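Local structure of Lys-gingipain W83 (Porphyromonas gingivalis, 3KM5) at residues 6-14 / 47-55; 88-96 / 164-172. The protein is a lysine-specific cysteine protease and possible virulence factor, represented here by its calcium-binding K2 cleaved adhesin domain, a beta jelly roll of a kind haemolytic in vitro when isolated. All blocks are in the same frame, centred on the assembly; numbering follows the deposited sequence. Where two conformers were deposited one is given.

Contact 1 of 2, residues 6-14 / 47-55. With CA (calcium ion), chain D; SO4 (sulfate ion), chain E.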
loop_
_atom_site.group_PDB
_atom_site.type_symbol
_atom_site.label_atom_id
_atom_site.label_comp_id
_atom_site.label_asym_id
_atom_site.label_seq_id
_atom_site.Cartn_x
_atom_site.Cartn_y
_atom_site.Cartn_z
ATOM N N THR A 6 7.002 6.904 -12.160
ATOM C CA THR A 6 5.924 6.665 -11.218
ATOM C C THR A 6 5.339 5.280 -11.437
ATOM O O THR A 6 5.239 4.817 -12.593
ATOM C CB THR A 6 4.853 7.730 -11.404
ATOM O OG1 THR A 6 5.441 9.020 -11.202
ATOM C CG2 THR A 6 3.655 7.552 -10.410
ATOM N N GLU A 7 4.991 4.623 -10.326
ATOM C CA GLU A 7 4.196 3.407 -10.355
ATOM C C GLU A 7 2.727 3.734 -10.211
ATOM O O GLU A 7 2.315 4.309 -9.204
ATOM C CB GLU A 7 4.625 2.429 -9.254
ATOM C CG GLU A 7 3.759 1.187 -9.163
ATOM C CD GLU A 7 3.780 0.384 -10.444
ATOM O OE1 GLU A 7 4.832 -0.235 -10.718
ATOM O OE2 GLU A 7 2.767 0.381 -11.174
ATOM N N THR A 8 1.945 3.446 -11.253
ATOM C CA THR A 8 0.521 3.763 -11.269
ATOM C C THR A 8 -0.335 2.553 -11.015
ATOM O O THR A 8 -1.536 2.703 -10.847
ATOM C CB THR A 8 0.091 4.348 -12.618
ATOM O OG1 THR A 8 0.227 3.339 -13.631
ATOM C CG2 THR A 8 0.903 5.602 -12.931
ATOM N N PHE A 9 0.260 1.367 -11.092
ATOM C CA PHE A 9 -0.455 0.093 -11.040
ATOM C C PHE A 9 -1.388 -0.174 -12.202
ATOM O O PHE A 9 -2.043 -1.191 -12.228
ATOM C CB PHE A 9 -1.170 -0.117 -9.697
ATOM C CG PHE A 9 -0.217 -0.059 -8.534
ATOM C CD1 PHE A 9 0.732 -1.060 -8.378
ATOM C CD2 PHE A 9 -0.166 1.059 -7.714
ATOM C CE1 PHE A 9 1.699 -0.988 -7.377
ATOM C CE2 PHE A 9 0.802 1.122 -6.702
ATOM C CZ PHE A 9 1.719 0.113 -6.538
ATOM N N GLU A 10 -1.370 0.695 -13.214
ATOM C CA GLU A 10 -2.276 0.535 -14.334
ATOM C C GLU A 10 -1.891 -0.661 -15.202
ATOM O O GLU A 10 -2.790 -1.287 -15.791
ATOM C CB GLU A 10 -2.369 1.822 -15.150
ATOM C CG GLU A 10 -2.843 3.002 -14.316
ATOM C CD GLU A 10 -4.158 2.765 -13.630
ATOM O OE1 GLU A 10 -5.157 2.393 -14.296
ATOM O OE2 GLU A 10 -4.237 2.991 -12.383
ATOM N N SER A 11 -0.596 -1.001 -15.229
ATOM C CA SER A 11 -0.121 -2.211 -15.929
ATOM C C SER A 11 -0.256 -3.526 -15.144
ATOM O O SER A 11 0.103 -4.600 -15.659
ATOM C CB SER A 11 1.326 -2.047 -16.372
ATOM O OG SER A 11 2.203 -2.241 -15.275
ATOM N N SER A 12 -0.760 -3.454 -13.913
ATOM C CA SER A 12 -1.004 -4.653 -13.121
ATOM C C SER A 12 -2.460 -5.079 -13.265
ATOM O O SER A 12 -3.277 -4.369 -13.854
ATOM C CB SER A 12 -0.716 -4.379 -11.642
ATOM O OG SER A 12 0.674 -4.180 -11.464
ATOM N N THR A 13 -2.795 -6.253 -12.730
ATOM C CA THR A 13 -4.152 -6.810 -12.885
ATOM C C THR A 13 -4.834 -7.076 -11.538
ATOM O O THR A 13 -4.182 -7.478 -10.569
ATOM C CB THR A 13 -4.090 -8.106 -13.705
ATOM O OG1 THR A 13 -3.643 -7.810 -15.041
ATOM C CG2 THR A 13 -5.430 -8.798 -13.779
ATOM N N HIS A 14 -6.139 -6.846 -11.491
ATOM C CA HIS A 14 -6.934 -7.086 -10.272
ATOM C C HIS A 14 -6.688 -8.486 -9.697
ATOM O O HIS A 14 -6.772 -9.483 -10.433
ATOM C CB HIS A 14 -8.420 -6.905 -10.586
ATOM C CG HIS A 14 -9.284 -7.110 -9.400
ATOM N ND1 HIS A 14 -9.560 -6.102 -8.502
ATOM C CD2 HIS A 14 -9.889 -8.224 -8.921
ATOM C CE1 HIS A 14 -10.315 -6.584 -7.532
ATOM N NE2 HIS A 14 -10.527 -7.869 -7.757
ATOM N N HIS A 47 -6.633 6.606 -7.065
ATOM C CA HIS A 47 -6.166 7.989 -7.067
ATOM C C HIS A 47 -5.986 8.453 -8.515
ATOM O O HIS A 47 -6.349 9.572 -8.886
ATOM C CB HIS A 47 -4.829 8.131 -6.362
ATOM C CG HIS A 47 -4.328 9.530 -6.329
ATOM N ND1 HIS A 47 -3.232 9.957 -7.038
ATOM C CD2 HIS A 47 -4.799 10.615 -5.667
ATOM C CE1 HIS A 47 -3.062 11.253 -6.849
ATOM N NE2 HIS A 47 -3.981 11.669 -5.993
ATOM N N GLY A 48 -5.394 7.574 -9.319
ATOM C CA GLY A 48 -5.275 7.798 -10.748
ATOM C C GLY A 48 -5.637 6.559 -11.538
ATOM O O GLY A 48 -5.390 5.449 -11.120
ATOM N N GLY A 49 -6.245 6.717 -12.718
ATOM C CA GLY A 49 -6.658 5.551 -13.489
ATOM C C GLY A 49 -7.645 4.663 -12.761
ATOM O O GLY A 49 -8.482 5.187 -12.015
ATOM N N SER A 50 -7.558 3.347 -12.994
ATOM C CA SER A 50 -8.490 2.416 -12.361
ATOM C C SER A 50 -7.866 1.585 -11.253
ATOM O O SER A 50 -8.591 1.007 -10.432
ATOM C CB SER A 50 -9.141 1.480 -13.385
ATOM O OG SER A 50 -8.212 0.562 -13.932
ATOM N N ASN A 51 -6.536 1.530 -11.201
ATOM C CA ASN A 51 -5.854 0.566 -10.325
ATOM C C ASN A 51 -5.103 1.156 -9.128
ATOM O O ASN A 51 -4.506 2.216 -9.192
ATOM C CB ASN A 51 -4.860 -0.251 -11.150
ATOM C CG ASN A 51 -5.550 -1.225 -12.138
ATOM O OD1 ASN A 51 -6.763 -1.234 -12.247
ATOM N ND2 ASN A 51 -4.782 -2.032 -12.811
ATOM N N VAL A 52 -5.130 0.404 -8.050
ATOM C CA VAL A 52 -4.294 0.697 -6.858
ATOM C C VAL A 52 -3.597 -0.577 -6.412
ATOM O O VAL A 52 -3.838 -1.633 -6.966
ATOM C CB VAL A 52 -5.181 1.214 -5.694
ATOM C CG1 VAL A 52 -6.002 2.445 -6.170
ATOM C CG2 VAL A 52 -6.077 0.077 -5.200
ATOM N N VAL A 53 -2.761 -0.488 -5.376
ATOM C CA VAL A 53 -2.335 -1.689 -4.639
ATOM C C VAL A 53 -2.938 -1.613 -3.211
ATOM O O VAL A 53 -3.149 -0.505 -2.686
ATOM C CB VAL A 53 -0.804 -1.847 -4.652
ATOM C CG1 VAL A 53 -0.119 -0.824 -3.718
ATOM C CG2 VAL A 53 -0.367 -3.304 -4.365
ATOM N N SER A 54 -3.195 -2.767 -2.593
ATOM C CA SER A 54 -3.994 -2.817 -1.351
ATOM C C SER A 54 -3.416 -3.856 -0.425
ATOM O O SER A 54 -2.854 -4.851 -0.863
ATOM C CB SER A 54 -5.435 -3.227 -1.687
ATOM O OG SER A 54 -5.486 -4.584 -2.126
ATOM N N SER A 55 -3.608 -3.613 0.869
ATOM C CA SER A 55 -3.349 -4.591 1.915
ATOM C C SER A 55 -4.411 -4.392 3.024
ATOM O O SER A 55 -4.765 -3.283 3.377
ATOM C CB SER A 55 -1.923 -4.427 2.459
ATOM O OG SER A 55 -1.680 -5.355 3.531
HETATM CA CA CA D . -3.524 4.019 -10.372
HETATM S S SO4 E . 2.628 0.916 -14.419
HETATM O O1 SO4 E . 2.336 1.215 -15.829
HETATM O O2 SO4 E . 3.948 0.255 -14.297
HETATM O O3 SO4 E . 1.581 0.056 -13.926
HETATM O O4 SO4 E . 2.775 2.135 -13.627
HETATM O O HOH W 1 -2.446 5.941 -11.222
#
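Glu10 and Asn51 meet at a calcium site in the jelly roll of this adhesin domain, where the loop after strand 5-7 faces the loop leading into strand 51-56. Metal coordination comes first. Thr8 O, Gly48 O and Asn51 O bind the calcium ion beside one carboxylate oxygen, Glu10 OE2, which lies 2.4 Å from the metal; a water also binds, and Asp172 completes the site with both carboxylate oxygens. Four oxygens from two segments far apart in sequence are thus drawn close together by the cation.

The hydrogen bonds use the same carboxylate. Bent at chi2 (-56°), the Glu10 chain turns its carboxylate so that two successive amides meet its oxygens on their syn sides: Ser50 N reaches Glu10 OE1 at 2.9 Å, and Asn51 N reaches Glu10 OE2 at 3.0 Å, each somewhat out of the carboxylate plane. The paired bonds would hold the group against rotation while OE2 serves the metal. Gly49, with positive phi, passes close to this carboxylate.

Apolar packing continues inward along the strand. Val53 lays CB over one face of the Phe9 ring, a CH-pi contact 3.8 Å from the centroid, and Val53 CG1 touches Phe9 CZ at 3.5 Å. Glu7 CG lies over the opposite face.

The type I turn from Phe9 to Ser12 is tied to the strand by its first carbonyl: Phe9 O accepts from Ser12 N and, through the opposite face of its plane, from Asn51 ND2 at 2.9 Å.

Contact 2 of 2, residues 88-96 / 164-172. With CA (calcium ion), chain D.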
loop_
_atom_site.group_PDB
_atom_site.type_symbol
_atom_site.label_atom_id
_atom_site.label_comp_id
_atom_site.label_asym_id
_atom_site.label_seq_id
_atom_site.Cartn_x
_atom_site.Cartn_y
_atom_site.Cartn_z
ATOM N N ASP A 88 -11.957 5.723 6.299
ATOM C CA ASP A 88 -11.883 6.747 7.337
ATOM C C ASP A 88 -12.788 6.453 8.536
ATOM O O ASP A 88 -12.656 7.116 9.565
ATOM C CB ASP A 88 -12.061 8.135 6.728
ATOM C CG ASP A 88 -10.915 8.486 5.749
ATOM O OD1 ASP A 88 -9.752 8.074 5.994
ATOM O OD2 ASP A 88 -11.163 9.155 4.729
ATOM N N GLY A 89 -13.636 5.439 8.428
ATOM C CA GLY A 89 -14.385 4.942 9.570
ATOM C C GLY A 89 -13.591 4.040 10.483
ATOM O O GLY A 89 -13.958 3.857 11.650
ATOM N N PHE A 90 -12.515 3.458 9.949
ATOM C CA PHE A 90 -11.613 2.559 10.666
ATOM C C PHE A 90 -10.205 2.809 10.144
ATOM O O PHE A 90 -9.639 1.973 9.416
ATOM C CB PHE A 90 -11.979 1.112 10.392
ATOM C CG PHE A 90 -13.411 0.769 10.700
ATOM C CD1 PHE A 90 -13.752 0.329 11.974
ATOM C CD2 PHE A 90 -14.404 0.846 9.716
ATOM C CE1 PHE A 90 -15.070 0.010 12.279
ATOM C CE2 PHE A 90 -15.720 0.519 10.014
ATOM C CZ PHE A 90 -16.048 0.100 11.303
ATOM N N PRO A 91 -9.632 3.965 10.470
ATOM C CA PRO A 91 -8.518 4.465 9.660
ATOM C C PRO A 91 -7.117 3.938 9.945
ATOM O O PRO A 91 -6.240 4.050 9.094
ATOM C CB PRO A 91 -8.560 5.981 9.908
ATOM C CG PRO A 91 -9.166 6.101 11.275
ATOM C CD PRO A 91 -10.173 5.020 11.357
ATOM N N GLY A 92 -6.899 3.416 11.133
ATOM C CA GLY A 92 -5.570 3.182 11.661
ATOM C C GLY A 92 -4.768 2.035 11.136
ATOM O O GLY A 92 -4.146 1.313 11.895
ATOM N N ASP A 93 -4.682 1.961 9.815
ATOM C CA ASP A 93 -3.922 0.922 9.151
ATOM C C ASP A 93 -2.452 1.337 9.028
ATOM O O ASP A 93 -1.967 1.844 8.030
ATOM C CB ASP A 93 -4.611 0.580 7.856
ATOM C CG ASP A 93 -5.651 -0.485 8.050
ATOM O OD1 ASP A 93 -5.281 -1.649 8.244
ATOM O OD2 ASP A 93 -6.853 -0.142 8.017
ATOM N N HIS A 94 -1.755 1.148 10.140
ATOM C CA HIS A 94 -0.371 1.515 10.332
ATOM C C HIS A 94 0.527 0.950 9.231
ATOM O O HIS A 94 0.411 -0.246 8.869
ATOM C CB HIS A 94 0.095 1.021 11.733
ATOM C CG HIS A 94 1.476 1.466 12.094
ATOM N ND1 HIS A 94 1.718 2.648 12.754
ATOM C CD2 HIS A 94 2.688 0.916 11.859
ATOM C CE1 HIS A 94 3.017 2.807 12.911
ATOM N NE2 HIS A 94 3.635 1.767 12.374
ATOM N N TYR A 95 1.440 1.788 8.752
ATOM C CA TYR A 95 2.406 1.322 7.765
ATOM C C TYR A 95 3.725 2.052 7.888
ATOM O O TYR A 95 3.809 3.147 8.444
ATOM C CB TYR A 95 1.814 1.428 6.350
ATOM C CG TYR A 95 1.806 2.848 5.872
ATOM C CD1 TYR A 95 2.829 3.313 5.047
ATOM C CD2 TYR A 95 0.835 3.744 6.275
ATOM C CE1 TYR A 95 2.895 4.633 4.674
ATOM C CE2 TYR A 95 0.885 5.085 5.875
ATOM C CZ TYR A 95 1.929 5.520 5.036
ATOM O OH TYR A 95 2.069 6.858 4.626
ATOM N N ALA A 96 4.758 1.415 7.374
ATOM C CA ALA A 96 6.083 1.989 7.263
ATOM C C ALA A 96 6.542 2.045 5.817
ATOM O O ALA A 96 6.219 1.197 5.054
ATOM C CB ALA A 96 7.100 1.174 8.089
ATOM N N SER A 164 -4.454 -4.214 13.523
ATOM C CA SER A 164 -5.385 -5.333 13.352
ATOM C C SER A 164 -6.828 -4.847 13.296
ATOM O O SER A 164 -7.215 -3.942 14.050
ATOM C CB SER A 164 -5.221 -6.345 14.495
ATOM O OG SER A 164 -6.156 -7.418 14.390
ATOM N N ASP A 165 -7.619 -5.461 12.416
ATOM C CA ASP A 165 -9.082 -5.307 12.432
ATOM C C ASP A 165 -9.506 -3.857 12.249
ATOM O O ASP A 165 -10.424 -3.359 12.911
ATOM C CB ASP A 165 -9.648 -5.883 13.748
ATOM C CG ASP A 165 -11.119 -6.262 13.662
ATOM O OD1 ASP A 165 -11.666 -6.449 12.559
ATOM O OD2 ASP A 165 -11.725 -6.412 14.741
ATOM N N LEU A 166 -8.840 -3.158 11.331
ATOM C CA LEU A 166 -9.302 -1.835 10.905
ATOM C C LEU A 166 -9.958 -2.086 9.545
ATOM O O LEU A 166 -11.034 -2.701 9.479
ATOM C CB LEU A 166 -8.166 -0.788 10.935
ATOM C CG LEU A 166 -7.783 -0.125 12.295
ATOM C CD1 LEU A 166 -8.994 0.568 12.930
ATOM C CD2 LEU A 166 -7.185 -1.058 13.304
ATOM N N ASN A 167 -9.320 -1.701 8.431
ATOM C CA ASN A 167 -9.837 -2.174 7.136
ATOM C C ASN A 167 -8.740 -2.396 6.096
ATOM O O ASN A 167 -8.386 -3.541 5.846
ATOM C CB ASN A 167 -11.012 -1.302 6.653
ATOM C CG ASN A 167 -11.896 -1.949 5.575
ATOM O OD1 ASN A 167 -12.870 -1.314 5.115
ATOM N ND2 ASN A 167 -11.599 -3.189 5.170
ATOM N N TYR A 168 -8.232 -1.322 5.507
ATOM C CA TYR A 168 -7.260 -1.461 4.404
ATOM C C TYR A 168 -6.378 -0.231 4.396
ATOM O O TYR A 168 -6.705 0.837 4.955
ATOM C CB TYR A 168 -7.927 -1.631 3.013
ATOM C CG TYR A 168 -8.882 -0.535 2.667
ATOM C CD1 TYR A 168 -8.411 0.691 2.274
ATOM C CD2 TYR A 168 -10.264 -0.695 2.785
ATOM C CE1 TYR A 168 -9.219 1.710 1.980
ATOM C CE2 TYR A 168 -11.117 0.348 2.469
ATOM C CZ TYR A 168 -10.593 1.565 2.076
ATOM O OH TYR A 168 -11.391 2.651 1.792
ATOM N N ILE A 169 -5.214 -0.414 3.758
ATOM C CA ILE A 169 -4.443 0.701 3.199
ATOM C C ILE A 169 -4.287 0.490 1.701
ATOM O O ILE A 169 -3.976 -0.613 1.232
ATOM C CB ILE A 169 -3.114 0.889 3.910
ATOM C CG1 ILE A 169 -2.355 2.066 3.317
ATOM C CG2 ILE A 169 -2.233 -0.355 3.903
ATOM C CD1 ILE A 169 -1.293 2.645 4.215
ATOM N N LEU A 170 -4.567 1.545 0.932
ATOM C CA LEU A 170 -4.328 1.537 -0.510
ATOM C C LEU A 170 -3.158 2.475 -0.821
ATOM O O LEU A 170 -3.038 3.525 -0.159
ATOM C CB LEU A 170 -5.544 2.063 -1.263
ATOM C CG LEU A 170 -6.883 1.472 -0.861
ATOM C CD1 LEU A 170 -8.035 2.116 -1.654
ATOM C CD2 LEU A 170 -6.874 -0.030 -1.026
ATOM N N LEU A 171 -2.383 2.176 -1.878
ATOM C CA LEU A 171 -1.348 3.072 -2.379
ATOM C C LEU A 171 -1.543 3.263 -3.855
ATOM O O LEU A 171 -1.992 2.357 -4.542
ATOM C CB LEU A 171 0.083 2.555 -2.144
ATOM C CG LEU A 171 0.413 2.159 -0.723
ATOM C CD1 LEU A 171 1.721 1.379 -0.647
ATOM C CD2 LEU A 171 0.522 3.395 0.158
ATOM N N ASP A 172 -1.184 4.443 -4.335
ATOM C CA ASP A 172 -1.201 4.694 -5.785
ATOM C C ASP A 172 -0.214 5.816 -6.098
ATOM O O ASP A 172 0.185 6.574 -5.244
ATOM C CB ASP A 172 -2.633 5.038 -6.190
ATOM C CG ASP A 172 -2.911 4.854 -7.688
ATOM O OD1 ASP A 172 -2.044 4.328 -8.404
ATOM O OD2 ASP A 172 -4.056 5.168 -8.086
HETATM CA CA CA D . -3.524 4.019 -10.372
HETATM O O HOH W 2 -8.823 1.450 6.860
HETATM O O HOH W 1 -2.446 5.941 -11.222
#
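Asp93 grips the chain just ahead of strand 168-177 through one oxygen: Asn167 N donates to the syn lone pair of Asp93 OD2 at 2.9 Å, with an N-H...O angle of 163°. Around this bond the first shell is largely apolar. Leu166 slides past Asp93 in the opposite direction, bringing CB to 3.3 Å from Asp93 OD2, while its branch continues over the turn: Leu166 CG lies 3.8 Å from Gly92 N, and CD1 meets Phe90 CB at 4.0 Å. The Phe90 ring itself leads away from this contact. Farther along, Ile169 and Tyr95 are neighbours, though the detail of Ile169 CD1 against the ring is doubtful.

A bound water sits beside the same carboxylate oxygen. It lies 2.7 Å from Phe90 O and accepts from Tyr168 N at 3.1 Å, bridging the backbones beside the aspartate.

What positions these groups lies farther out. Ser57 and His160 hydrogen-bond to Asp93 OD1, so both carboxylate oxygens are engaged, and the hydroxyl of Tyr95 is held by Glu115 and Tyr82. Backbone turns shape the loop as well: Asp93 N bonds to Pro91 O at 2.7 Å across Gly92, the centre of an inverse gamma turn, and Asp93 centres another, closed by a weak bond from His94 N to Gly92 O. A loop entering strand 95-100 is thereby fastened to the beginning of strand 168-177, joining the two antiparallel sheets of a beta jelly roll.

How the contacts relate
Strand 168-177 serves both contacts. It belongs to contact 2 and pairs with strands 5-7 and 51-56 of contact 1, with probable backbone hydrogen bonds from Leu171 N to Val53 O and from Ile169 N to Ser55 O, each 2.9 Å. Their centres are about 17 Å apart. Contact 1 is partly buried, and its loops gather oxygens round a cation; contact 2 is buried, joins the two sheets, and relies on apolar packing, chiefly of Leu166, around one aspartate and a bridging water. Asp172 links them, since the strand starting in contact 2 delivers its carboxylate to the calcium of contact 1. Carboxylates thus play different roles: Glu10 combines metal and amides, whereas Asp93 takes hydrogen bonds.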